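Local coordinates for putative ribose operon repressor (Burkholderia thailandensis, PDB 3EGC), which probably acts as a DNA-binding transcriptional repressor of the LacI family, with a periplasmic-binding-protein-like sugar-binding domain, at residues G67-P72 with V91-E96. Sequence-based numbering, arbitrary orientation.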
loop_
_atom_site.group_PDB
_atom_site.type_symbol
_atom_site.label_atom_id
_atom_site.label_comp_id
_atom_site.label_asym_id
_atom_site.label_seq_id
_atom_site.Cartn_x
_atom_site.Cartn_y
_atom_site.Cartn_z
ATOM N N GLY A 67 9.968 -23.160 2.936
ATOM C CA GLY A 67 8.563 -23.223 2.571
ATOM C C GLY A 67 8.171 -21.949 1.857
ATOM O O GLY A 67 8.986 -21.064 1.714
ATOM N N LEU A 68 6.933 -21.883 1.403
ATOM C CA LEU A 68 6.389 -20.717 0.663
ATOM C C LEU A 68 5.040 -20.276 1.180
ATOM O O LEU A 68 4.117 -21.083 1.352
ATOM C CB LEU A 68 6.200 -20.997 -0.850
ATOM C CG LEU A 68 7.355 -21.340 -1.783
ATOM C CD1 LEU A 68 6.922 -21.446 -3.271
ATOM C CD2 LEU A 68 8.494 -20.316 -1.636
ATOM N N ILE A 69 4.909 -18.974 1.341
ATOM C CA ILE A 69 3.639 -18.348 1.388
ATOM C C ILE A 69 3.342 -17.722 0.032
ATOM O O ILE A 69 4.096 -16.924 -0.471
ATOM C CB ILE A 69 3.571 -17.262 2.460
ATOM C CG1 ILE A 69 3.859 -17.874 3.835
ATOM C CG2 ILE A 69 2.198 -16.528 2.341
ATOM C CD1 ILE A 69 3.713 -16.877 4.954
ATOM N N LEU A 70 2.182 -18.055 -0.530
ATOM C CA LEU A 70 1.912 -17.687 -1.901
ATOM C C LEU A 70 0.561 -16.967 -2.033
ATOM O O LEU A 70 -0.481 -17.522 -1.732
ATOM C CB LEU A 70 1.958 -18.973 -2.787
ATOM C CG LEU A 70 1.455 -18.781 -4.215
ATOM C CD1 LEU A 70 2.281 -17.729 -4.982
ATOM C CD2 LEU A 70 1.377 -20.108 -5.070
ATOM N N ALA A 71 0.579 -15.728 -2.438
ATOM C CA ALA A 71 -0.653 -15.079 -2.901
ATOM C C ALA A 71 -0.788 -15.324 -4.417
ATOM O O ALA A 71 -0.157 -14.643 -5.238
ATOM C CB ALA A 71 -0.628 -13.575 -2.612
ATOM N N PRO A 72 -1.601 -16.293 -4.783
ATOM C CA PRO A 72 -1.621 -16.754 -6.132
ATOM C C PRO A 72 -2.106 -15.746 -7.181
ATOM O O PRO A 72 -3.042 -14.964 -6.958
ATOM C CB PRO A 72 -2.562 -17.982 -6.080
ATOM C CG PRO A 72 -2.706 -18.316 -4.622
ATOM C CD PRO A 72 -2.519 -17.041 -3.923
ATOM N N VAL A 91 1.728 -22.501 1.997
ATOM C CA VAL A 91 0.418 -22.009 2.323
ATOM C C VAL A 91 0.036 -20.832 1.485
ATOM O O VAL A 91 0.848 -19.951 1.268
ATOM C CB VAL A 91 0.156 -21.806 3.818
ATOM C CG1 VAL A 91 1.251 -22.476 4.732
ATOM C CG2 VAL A 91 -0.064 -20.442 4.091
ATOM N N ALA A 92 -1.178 -20.901 0.928
ATOM C CA ALA A 92 -1.757 -19.847 0.110
ATOM C C ALA A 92 -2.459 -18.824 0.987
ATOM O O ALA A 92 -3.059 -19.180 2.022
ATOM C CB ALA A 92 -2.768 -20.446 -0.935
ATOM N N VAL A 93 -2.454 -17.571 0.543
ATOM C CA VAL A 93 -3.315 -16.559 1.228
ATOM C C VAL A 93 -4.217 -15.973 0.176
ATOM O O VAL A 93 -3.824 -15.941 -1.043
ATOM C CB VAL A 93 -2.489 -15.390 1.869
ATOM C CG1 VAL A 93 -1.687 -15.909 3.005
ATOM C CG2 VAL A 93 -1.575 -14.722 0.785
ATOM N N ASN A 94 -5.381 -15.502 0.652
ATOM C CA ASN A 94 -6.317 -14.695 -0.105
ATOM C C ASN A 94 -7.138 -15.564 -1.070
ATOM O O ASN A 94 -8.401 -15.524 -1.057
ATOM C CB ASN A 94 -5.604 -13.515 -0.776
ATOM C CG ASN A 94 -6.487 -12.747 -1.775
ATOM O OD1 ASN A 94 -6.095 -12.546 -2.939
ATOM N ND2 ASN A 94 -7.653 -12.342 -1.352
ATOM N N ARG A 95 -6.423 -16.351 -1.880
ATOM C CA ARG A 95 -7.043 -17.273 -2.834
ATOM C C ARG A 95 -6.477 -18.666 -2.560
ATOM O O ARG A 95 -5.276 -18.793 -2.379
ATOM C CB ARG A 95 -6.748 -16.888 -4.311
ATOM C CG ARG A 95 -7.583 -15.738 -4.833
ATOM C CD ARG A 95 -6.786 -14.518 -5.146
ATOM N NE ARG A 95 -6.105 -14.604 -6.436
ATOM C CZ ARG A 95 -5.758 -13.572 -7.202
ATOM N NH1 ARG A 95 -6.040 -12.320 -6.868
ATOM N NH2 ARG A 95 -5.112 -13.813 -8.330
ATOM N N GLU A 96 -7.331 -19.685 -2.564
ATOM C CA GLU A 96 -6.892 -21.044 -2.281
ATOM C C GLU A 96 -6.204 -21.654 -3.509
ATOM O O GLU A 96 -6.376 -21.187 -4.648
ATOM C CB GLU A 96 -8.080 -21.910 -1.838
ATOM C CG GLU A 96 -9.001 -22.143 -2.978
ATOM C CD GLU A 96 -10.304 -22.811 -2.577
ATOM O OE1 GLU A 96 -11.031 -23.320 -3.260
ATOM O OE2 GLU A 96 -10.767 -22.938 -1.565
#
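V93 sets its forked side chain against I69 and A71, one methyl for each. CG1 of V93 lies 4.0 Å from CG2 of I69, and CG2 of V93 lies 3.7 Å from CB of A71. With V93 CG1 anti to its own carbonyl carbon (chi1 -68°), the two branches diverge to meet both residues. On I69, CG2 is the branch that crosses to V93.

The two backbones run as neighbouring parallel strands, 17° apart in direction, pairing I69 with V91 and L70 with A92. V91 N donates to L68 O, L70 N to V91 O, and V93 N to L70 O at 3.0 Å. This last donor stands above the carbonyl plane, 40° out of it.

Past the strands, the CD-CG edge of the P72 ring fits into the bend closed by the R95 N to V93 O hydrogen bond. P72 CD is 3.3 Å from V93 O; P72 CG faces R95 O at 3.4 Å, with A92 CB alongside. R95, bent at chi2 and chi3, turns a guanidinium face to P72 O. That oxygen is 2.7 Å from R95 NH2, but the N-H groups point along the guanidinium plane and not at it, so no hydrogen bond forms. R95 NH2 also makes a long, weak ion pair with E48.

Strands 67-70 and 90-93, joined through helix 78-82, form a beta-alpha-beta unit, the building pattern of the Rossmann-like subdomains in LacI-family sugar-binding domains. The pair sits between strands 10-15 and 103-107, while helix 241-257 packs on I69, V91 and V93. Helix 21-36 touches I69, A71 and N94, and helix 138-153 meets N94 and R95 beyond the strand ends.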